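Local coordinates for chromosome partition protein Smc (Pyrococcus yayanosii, PDB 5XEI), which probably helps condense and partition chromosomes, working as a homodimer that binds DNA and hydrolyses ATP in its head domains, at residues M1-E5 / A443-L447; S136-Y140 / Q161-I166; P156-R160 / F400-I406. All coordinates share one frame; numbering follows the deposited sequence.

Contact 1 (M1-E5 / A443-L447); sequences MPYIE and APFYL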
loop_
_atom_site.group_PDB
_atom_site.type_symbol
_atom_site.label_atom_id
_atom_site.label_comp_id
_atom_site.label_asym_id
_atom_site.label_seq_id
_atom_site.Cartn_x
_atom_site.Cartn_y
_atom_site.Cartn_z
ATOM N N MET A 1 -2.519 26.730 -5.786
ATOM C CA MET A 1 -1.246 26.271 -6.364
ATOM C C MET A 1 -0.154 27.358 -6.340
ATOM O O MET A 1 -0.462 28.550 -6.505
ATOM C CB MET A 1 -1.458 25.762 -7.806
ATOM C CG MET A 1 -2.347 24.522 -7.877
ATOM S SD MET A 1 -2.122 23.372 -6.469
ATOM C CE MET A 1 -0.417 22.821 -6.642
ATOM N N PRO A 2 1.132 26.944 -6.124
ATOM C CA PRO A 2 2.241 27.907 -6.207
ATOM C C PRO A 2 2.376 28.498 -7.604
ATOM O O PRO A 2 1.543 28.225 -8.475
ATOM C CB PRO A 2 3.469 27.065 -5.830
ATOM C CG PRO A 2 2.927 25.922 -5.071
ATOM C CD PRO A 2 1.601 25.617 -5.693
ATOM N N TYR A 3 3.413 29.301 -7.834
ATOM C CA TYR A 3 3.662 29.814 -9.175
ATOM C C TYR A 3 5.050 30.447 -9.219
ATOM O O TYR A 3 5.552 30.947 -8.205
ATOM C CB TYR A 3 2.582 30.819 -9.600
ATOM C CG TYR A 3 2.597 32.107 -8.812
ATOM C CD1 TYR A 3 3.373 33.184 -9.233
ATOM C CD2 TYR A 3 1.839 32.251 -7.653
ATOM C CE1 TYR A 3 3.403 34.366 -8.533
ATOM C CE2 TYR A 3 1.861 33.437 -6.939
ATOM C CZ TYR A 3 2.649 34.494 -7.389
ATOM O OH TYR A 3 2.701 35.687 -6.705
ATOM N N ILE A 4 5.656 30.425 -10.404
ATOM C CA ILE A 4 7.046 30.830 -10.563
ATOM C C ILE A 4 7.137 32.345 -10.477
ATOM O O ILE A 4 6.624 33.058 -11.344
ATOM C CB ILE A 4 7.603 30.331 -11.898
ATOM C CG1 ILE A 4 7.423 28.817 -11.992
ATOM C CG2 ILE A 4 9.050 30.766 -12.029
ATOM C CD1 ILE A 4 7.562 28.266 -13.396
ATOM N N GLU A 5 7.807 32.842 -9.440
ATOM C CA GLU A 5 8.032 34.282 -9.344
ATOM C C GLU A 5 9.155 34.728 -10.263
ATOM O O GLU A 5 9.076 35.810 -10.851
ATOM C CB GLU A 5 8.338 34.684 -7.903
ATOM C CG GLU A 5 7.505 33.897 -6.895
ATOM C CD GLU A 5 7.759 34.285 -5.440
ATOM O OE1 GLU A 5 6.985 35.105 -4.881
ATOM O OE2 GLU A 5 8.730 33.749 -4.851
ATOM N N ALA A 443 -2.760 22.950 -12.993
ATOM C CA ALA A 443 -1.383 22.858 -12.535
ATOM C C ALA A 443 -0.862 24.256 -12.174
ATOM O O ALA A 443 -1.400 25.266 -12.646
ATOM C CB ALA A 443 -0.509 22.227 -13.613
ATOM N N PRO A 444 0.189 24.341 -11.333
ATOM C CA PRO A 444 0.687 25.672 -10.914
ATOM C C PRO A 444 1.112 26.566 -12.070
ATOM O O PRO A 444 0.915 27.787 -12.011
ATOM C CB PRO A 444 1.871 25.327 -10.002
ATOM C CG PRO A 444 1.555 23.980 -9.493
ATOM C CD PRO A 444 0.897 23.256 -10.629
ATOM N N PHE A 445 1.702 26.002 -13.115
ATOM C CA PHE A 445 1.995 26.775 -14.304
ATOM C C PHE A 445 1.971 25.836 -15.495
ATOM O O PHE A 445 2.038 24.608 -15.345
ATOM C CB PHE A 445 3.361 27.459 -14.221
ATOM C CG PHE A 445 4.492 26.491 -14.314
ATOM C CD1 PHE A 445 4.954 25.849 -13.177
ATOM C CD2 PHE A 445 5.038 26.161 -15.546
ATOM C CE1 PHE A 445 5.965 24.930 -13.257
ATOM C CE2 PHE A 445 6.043 25.227 -15.634
ATOM C CZ PHE A 445 6.509 24.615 -14.492
ATOM N N TYR A 446 1.916 26.451 -16.689
ATOM C CA TYR A 446 2.049 25.775 -17.967
ATOM C C TYR A 446 3.171 26.439 -18.765
ATOM O O TYR A 446 3.326 27.662 -18.736
ATOM C CB TYR A 446 0.700 25.816 -18.750
ATOM C CG TYR A 446 -0.382 25.103 -18.000
ATOM C CD1 TYR A 446 -1.063 25.740 -16.961
ATOM C CD2 TYR A 446 -0.704 23.773 -18.291
ATOM C CE1 TYR A 446 -2.027 25.080 -16.236
ATOM C CE2 TYR A 446 -1.682 23.092 -17.571
ATOM C CZ TYR A 446 -2.335 23.752 -16.546
ATOM O OH TYR A 446 -3.293 23.108 -15.809
ATOM N N LEU A 447 3.948 25.634 -19.488
ATOM C CA LEU A 447 5.022 26.145 -20.329
ATOM C C LEU A 447 4.783 25.708 -21.761
ATOM O O LEU A 447 4.814 24.511 -22.061
ATOM C CB LEU A 447 6.380 25.650 -19.860
ATOM C CG LEU A 447 7.551 26.050 -20.764
ATOM C CD1 LEU A 447 7.696 27.554 -20.757
ATOM C CD2 LEU A 447 8.853 25.357 -20.294
#
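The Phe445 ring receives the CD1 methyl of Ile4 squarely on one face: CD1 lies 3.5 Å above the plane, over the ring centre, and only 11° off the normal, a clear CH-pi contact. Ile4 reaches it with its longer branch, CG1 being set anti to the carbonyl carbon (chi1 -56°).

A second cluster forms around the Pro444 ring. The thioether of Met1 bends back at chi2 and chi3, bringing its CE methyl to 3.7 Å from Pro444 CG, although this end of the chain is poorly ordered. Pro2 lies alongside, its ring pointing the same way, with Pro2 CD 4.1 Å from Pro444 CG. Pro444 CB also rests against the Pro2 carbonyl. No hydrogen bond crosses; polar partners lie outside, with Ile4 N giving its hydrogen to Gln475 OE1 and Phe445 O taking one from Asn141 ND2.

Strand 3-10 belongs to the antiparallel sheet, where it runs next to strand 80-87, and strand 445-449 to the mixed, mainly parallel sheet, beside strand 475-480. The contact thus packs the two sheets of the ATPase head together where these two strands approach each other.

Contact 2 (S136-Y140 / Q161-I166); sequences SPEGY and QLIDEI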
loop_
_atom_site.group_PDB
_atom_site.type_symbol
_atom_site.label_atom_id
_atom_site.label_comp_id
_atom_site.label_asym_id
_atom_site.label_seq_id
_atom_site.Cartn_x
_atom_site.Cartn_y
_atom_site.Cartn_z
ATOM N N SER A 136 4.112 19.663 -12.492
ATOM C CA SER A 136 4.399 18.872 -13.686
ATOM C C SER A 136 4.013 17.396 -13.528
ATOM O O SER A 136 4.898 16.531 -13.435
ATOM C CB SER A 136 5.881 19.036 -14.063
ATOM O OG SER A 136 6.381 17.939 -14.824
ATOM N N PRO A 137 2.687 17.068 -13.480
ATOM C CA PRO A 137 2.255 15.651 -13.517
ATOM C C PRO A 137 2.515 14.979 -14.861
ATOM O O PRO A 137 1.875 15.310 -15.868
ATOM C CB PRO A 137 0.743 15.722 -13.230
ATOM C CG PRO A 137 0.498 17.114 -12.670
ATOM C CD PRO A 137 1.560 17.997 -13.267
ATOM N N GLU A 138 3.442 14.022 -14.888
ATOM C CA GLU A 138 3.971 13.457 -16.131
ATOM C C GLU A 138 4.502 14.538 -17.076
ATOM O O GLU A 138 4.651 14.300 -18.276
ATOM C CB GLU A 138 2.916 12.604 -16.842
ATOM C CG GLU A 138 2.124 11.730 -15.880
ATOM C CD GLU A 138 2.397 10.244 -16.029
ATOM O OE1 GLU A 138 1.682 9.457 -15.370
ATOM O OE2 GLU A 138 3.308 9.865 -16.798
ATOM N N GLY A 139 4.794 15.728 -16.557
ATOM C CA GLY A 139 5.192 16.819 -17.412
ATOM C C GLY A 139 4.159 17.245 -18.432
ATOM O O GLY A 139 4.529 17.877 -19.427
ATOM N N TYR A 140 2.871 16.933 -18.215
ATOM C CA TYR A 140 1.847 17.348 -19.183
ATOM C C TYR A 140 1.814 18.861 -19.349
ATOM O O TYR A 140 1.554 19.350 -20.451
ATOM C CB TYR A 140 0.452 16.827 -18.788
ATOM C CG TYR A 140 -0.445 17.791 -17.986
ATOM C CD1 TYR A 140 -0.415 17.817 -16.600
ATOM C CD2 TYR A 140 -1.339 18.648 -18.624
ATOM C CE1 TYR A 140 -1.221 18.687 -15.878
ATOM C CE2 TYR A 140 -2.152 19.519 -17.904
ATOM C CZ TYR A 140 -2.085 19.533 -16.539
ATOM O OH TYR A 140 -2.880 20.395 -15.820
ATOM N N GLN A 161 -2.725 6.855 -17.030
ATOM C CA GLN A 161 -2.012 7.082 -15.777
ATOM C C GLN A 161 -2.051 8.533 -15.331
ATOM O O GLN A 161 -2.109 8.817 -14.131
ATOM C CB GLN A 161 -0.567 6.638 -15.927
ATOM C CG GLN A 161 -0.420 5.161 -16.130
ATOM C CD GLN A 161 -1.057 4.673 -17.410
ATOM O OE1 GLN A 161 -1.646 5.459 -18.159
ATOM N NE2 GLN A 161 -1.000 3.358 -17.643
ATOM N N LEU A 162 -2.003 9.467 -16.275
ATOM C CA LEU A 162 -2.115 10.859 -15.880
ATOM C C LEU A 162 -3.504 11.167 -15.334
ATOM O O LEU A 162 -3.641 11.967 -14.402
ATOM C CB LEU A 162 -1.768 11.774 -17.048
ATOM C CG LEU A 162 -1.956 13.236 -16.669
ATOM C CD1 LEU A 162 -0.868 14.051 -17.248
ATOM C CD2 LEU A 162 -3.269 13.737 -17.198
ATOM N N ILE A 163 -4.546 10.551 -15.892
ATOM C CA ILE A 163 -5.878 10.727 -15.308
ATOM C C ILE A 163 -5.914 10.203 -13.870
ATOM O O ILE A 163 -6.548 10.819 -13.000
ATOM C CB ILE A 163 -6.964 10.078 -16.192
ATOM C CG1 ILE A 163 -6.913 10.661 -17.598
ATOM C CG2 ILE A 163 -8.352 10.381 -15.649
ATOM C CD1 ILE A 163 -7.123 12.167 -17.637
ATOM N N ASP A 164 -5.229 9.076 -13.586
ATOM C CA ASP A 164 -5.150 8.586 -12.203
ATOM C C ASP A 164 -4.617 9.655 -11.266
ATOM O O ASP A 164 -5.237 9.979 -10.242
ATOM C CB ASP A 164 -4.260 7.342 -12.070
ATOM C CG ASP A 164 -4.721 6.171 -12.932
ATOM O OD1 ASP A 164 -5.930 6.087 -13.237
ATOM O OD2 ASP A 164 -3.879 5.303 -13.274
ATOM N N GLU A 165 -3.436 10.183 -11.590
ATOM C CA GLU A 165 -2.883 11.315 -10.857
ATOM C C GLU A 165 -3.916 12.424 -10.647
ATOM O O GLU A 165 -4.191 12.829 -9.511
ATOM C CB GLU A 165 -1.658 11.828 -11.605
ATOM C CG GLU A 165 -0.499 10.827 -11.605
ATOM C CD GLU A 165 0.795 11.417 -12.140
ATOM O OE1 GLU A 165 1.561 10.683 -12.808
ATOM O OE2 GLU A 165 1.027 12.621 -11.900
ATOM N N ILE A 166 -4.525 12.911 -11.730
ATOM C CA ILE A 166 -5.405 14.068 -11.614
ATOM C C ILE A 166 -6.587 13.754 -10.699
ATOM O O ILE A 166 -6.989 14.571 -9.861
ATOM C CB ILE A 166 -5.879 14.533 -13.005
ATOM C CG1 ILE A 166 -4.697 14.891 -13.914
ATOM C CG2 ILE A 166 -6.820 15.700 -12.867
ATOM C CD1 ILE A 166 -3.596 15.653 -13.228
#
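Residues 136-140 form a tight turn, closed by the Tyr140 N to Pro137 O hydrogen bond (3.0 Å) and a weak one from Gly139 N to Ser136 O, and it approaches helix 156-167 most closely at Glu138 and Leu162, whose CA atoms are 6.6 Å apart. Leu162 is central to the contact. With CG anti to its backbone N (chi1 177°), it sends CD1 out toward the turn, where the methyl meets both Tyr140 CB, at 3.4 Å, and the Pro137 carbonyl oxygen. The Tyr140 and Leu162 side chains cross at about a right angle.

One helical turn on, Ile166 CD1 faces Pro137 CB at 4.3 Å, and the extended Glu165 side chain reaches the same proline with its carboxylate end, OE2 3.4 Å from Pro137 CB. Glu138, bent at chi2, runs over Leu162 with its CG 4.0 Å from Leu162 CD1, and crosses Glu165 obliquely, the carboxylate planes 21° apart. The Tyr140 hydroxyl is hydrogen-bonded to Tyr446 OH, outside the contact.

The turn, which leads from helix 123-132 to edge strand 142-143 of the mixed sheet, is thereby packed on helix 156-167, while helix 424-440 touches Tyr140 and Ile166. No hydrogen bond joins turn and helix, so apolar packing around Leu162 carries the contact. The modelled closeness of the two carboxylates is doubtful, and like charges would probably add little to the hold.

Contact 3 (P156-R160 / F400-I406); sequences PLERR and FSGGLEI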
loop_
_atom_site.group_PDB
_atom_site.type_symbol
_atom_site.label_atom_id
_atom_site.label_comp_id
_atom_site.label_asym_id
_atom_site.label_seq_id
_atom_site.Cartn_x
_atom_site.Cartn_y
_atom_site.Cartn_z
ATOM N N PRO A 156 -2.706 4.411 -25.706
ATOM C CA PRO A 156 -3.827 4.658 -24.782
ATOM C C PRO A 156 -3.467 4.263 -23.367
ATOM O O PRO A 156 -3.662 5.054 -22.431
ATOM C CB PRO A 156 -4.964 3.790 -25.342
ATOM C CG PRO A 156 -4.541 3.404 -26.694
ATOM C CD PRO A 156 -3.040 3.366 -26.685
ATOM N N LEU A 157 -2.918 3.053 -23.196
ATOM C CA LEU A 157 -2.473 2.613 -21.880
ATOM C C LEU A 157 -1.529 3.620 -21.245
ATOM O O LEU A 157 -1.573 3.811 -20.035
ATOM C CB LEU A 157 -1.824 1.229 -21.958
ATOM C CG LEU A 157 -2.681 0.129 -21.311
ATOM C CD1 LEU A 157 -2.171 -1.288 -21.570
ATOM C CD2 LEU A 157 -2.813 0.370 -19.822
ATOM N N GLU A 158 -0.698 4.306 -22.037
ATOM C CA GLU A 158 0.195 5.322 -21.470
ATOM C C GLU A 158 -0.534 6.613 -21.072
ATOM O O GLU A 158 0.002 7.407 -20.287
ATOM C CB GLU A 158 1.312 5.637 -22.473
ATOM C CG GLU A 158 2.369 4.529 -22.652
ATOM C CD GLU A 158 3.408 4.853 -23.741
ATOM O OE1 GLU A 158 4.084 3.913 -24.228
ATOM O OE2 GLU A 158 3.529 6.042 -24.118
ATOM N N ARG A 159 -1.740 6.841 -21.596
ATOM C CA ARG A 159 -2.474 8.078 -21.358
ATOM C C ARG A 159 -3.283 8.055 -20.058
ATOM O O ARG A 159 -3.392 9.088 -19.380
ATOM C CB ARG A 159 -3.383 8.348 -22.560
ATOM C CG ARG A 159 -3.699 9.805 -22.803
ATOM C CD ARG A 159 -4.253 10.034 -24.221
ATOM N NE ARG A 159 -3.219 10.104 -25.263
ATOM C CZ ARG A 159 -3.050 9.216 -26.242
ATOM N NH1 ARG A 159 -2.072 9.404 -27.123
ATOM N NH2 ARG A 159 -3.855 8.154 -26.353
ATOM N N ARG A 160 -3.815 6.888 -19.672
ATOM C CA ARG A 160 -4.670 6.780 -18.487
ATOM C C ARG A 160 -3.978 7.275 -17.231
ATOM O O ARG A 160 -4.578 8.004 -16.431
ATOM C CB ARG A 160 -5.101 5.328 -18.281
ATOM C CG ARG A 160 -5.957 5.090 -17.034
ATOM C CD ARG A 160 -6.360 3.637 -16.933
ATOM N NE ARG A 160 -5.216 2.749 -16.698
ATOM C CZ ARG A 160 -4.359 2.874 -15.687
ATOM N NH1 ARG A 160 -4.512 3.832 -14.775
ATOM N NH2 ARG A 160 -3.340 2.029 -15.567
ATOM N N PHE A 400 -8.740 0.607 -14.575
ATOM C CA PHE A 400 -7.331 0.675 -14.207
ATOM C C PHE A 400 -6.483 -0.368 -14.905
ATOM O O PHE A 400 -5.265 -0.370 -14.726
ATOM C CB PHE A 400 -7.170 0.530 -12.701
ATOM C CG PHE A 400 -7.979 1.501 -11.929
ATOM C CD1 PHE A 400 -7.582 2.821 -11.838
ATOM C CD2 PHE A 400 -9.144 1.096 -11.304
ATOM C CE1 PHE A 400 -8.323 3.718 -11.127
ATOM C CE2 PHE A 400 -9.904 1.988 -10.589
ATOM C CZ PHE A 400 -9.497 3.306 -10.497
ATOM N N SER A 401 -7.087 -1.258 -15.680
ATOM C CA SER A 401 -6.320 -2.179 -16.499
ATOM C C SER A 401 -6.507 -1.892 -17.978
ATOM O O SER A 401 -6.045 -2.664 -18.821
ATOM C CB SER A 401 -6.691 -3.626 -16.162
ATOM O OG SER A 401 -8.090 -3.809 -16.186
ATOM N N GLY A 402 -7.155 -0.784 -18.314
ATOM C CA GLY A 402 -7.327 -0.375 -19.686
ATOM C C GLY A 402 -6.548 0.888 -20.009
ATOM O O GLY A 402 -5.965 1.545 -19.151
ATOM N N GLY A 403 -6.531 1.209 -21.291
ATOM C CA GLY A 403 -5.982 2.447 -21.751
ATOM C C GLY A 403 -7.053 3.504 -21.877
ATOM O O GLY A 403 -8.168 3.376 -21.357
ATOM N N LEU A 404 -6.718 4.549 -22.615
ATOM C CA LEU A 404 -7.625 5.672 -22.803
ATOM C C LEU A 404 -7.240 6.347 -24.113
ATOM O O LEU A 404 -6.131 6.870 -24.233
ATOM C CB LEU A 404 -7.531 6.631 -21.625
ATOM C CG LEU A 404 -8.095 8.038 -21.800
ATOM C CD1 LEU A 404 -9.612 8.004 -21.686
ATOM C CD2 LEU A 404 -7.486 8.989 -20.778
ATOM N N GLU A 405 -8.132 6.322 -25.093
ATOM C CA GLU A 405 -7.800 6.866 -26.392
ATOM C C GLU A 405 -8.608 8.119 -26.670
ATOM O O GLU A 405 -9.565 8.439 -25.960
ATOM C CB GLU A 405 -8.038 5.838 -27.491
ATOM C CG GLU A 405 -7.195 6.115 -28.717
ATOM C CD GLU A 405 -6.897 4.846 -29.445
ATOM O OE1 GLU A 405 -7.125 3.767 -28.846
ATOM O OE2 GLU A 405 -6.436 4.920 -30.601
ATOM N N ILE A 406 -8.202 8.814 -27.733
ATOM C CA ILE A 406 -8.845 10.032 -28.205
ATOM C C ILE A 406 -9.289 9.852 -29.648
ATOM O O ILE A 406 -8.597 9.207 -30.446
ATOM C CB ILE A 406 -7.897 11.233 -28.111
ATOM C CG1 ILE A 406 -7.321 11.337 -26.719
ATOM C CG2 ILE A 406 -8.631 12.500 -28.422
ATOM C CD1 ILE A 406 -6.413 12.523 -26.574
#
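Arg160 and Arg159 reach out from the helix to different parts of segment 400-406, and the backbone there takes up both. An extended start (chi1 178°) followed by a bend at chi3 brings Arg160 NE to Gly402 O at 2.8 Å. That oxygen lies in the guanidinium plane, and NE meets it almost head-on, with a C=O...N angle of 163°, although the bond is bent at the hydrogen. Phe400 O sits differently, 3.0 Å above one guanidinium face and offset toward the rim. NH1 comes near the edge of the Phe400 ring, but its strong partner is Asp164, in a salt bridge.

Arg159 carries its flat end toward the strand. Its NH2 gives a weak hydrogen bond to Leu404 O (3.4 Å), again at the guanidinium edge, and its side chain crosses that of Ile406 at about a right angle, Arg159 CD 4.0 Å from Ile406 CD1. The NH1 of Arg159 is held by Phe151 O, and the ring of Phe151 adds a cation-pi contact.

Between the arginines, Gly403 lets the backbones close to 3.5 Å, from Leu157 CA to Gly403 CA, and Leu404 N donates weakly to Pro156 O. Pro156 lies side by side with Glu405, whose carboxylate forms a salt bridge with Arg417.

Helix 156-160 and strand 404-406 meet at 108°, their axes 6.3 Å apart. The arrangement is that of a short, weakly bonded helical segment laid across a small antiparallel sheet, joining the N-terminal and C-terminal parts that together build an SMC head.

How the contacts relate
Along the chain the order is 1-5, 136-140, 156-160, 161-166, 400-406 and 443-447: contact 1 encloses the other two, while contacts 2 and 3 alternate. In space they form a row with contact 2 in the middle, its centre 15 Å from that of contact 1 and 12 Å from that of contact 3; contacts 1 and 3 do not touch. Contacts 1 and 2 meet through two tyrosine hydroxyls, and Ile163 CG1 packs on Leu404 CD2. Contacts 2 and 3 share helix 156-167. Through it the sheets of the ATPase head are connected to the small sheet 388-393, 404-409 and 416-417 and to helix 321-383, which continues from the predicted coiled coil into the head.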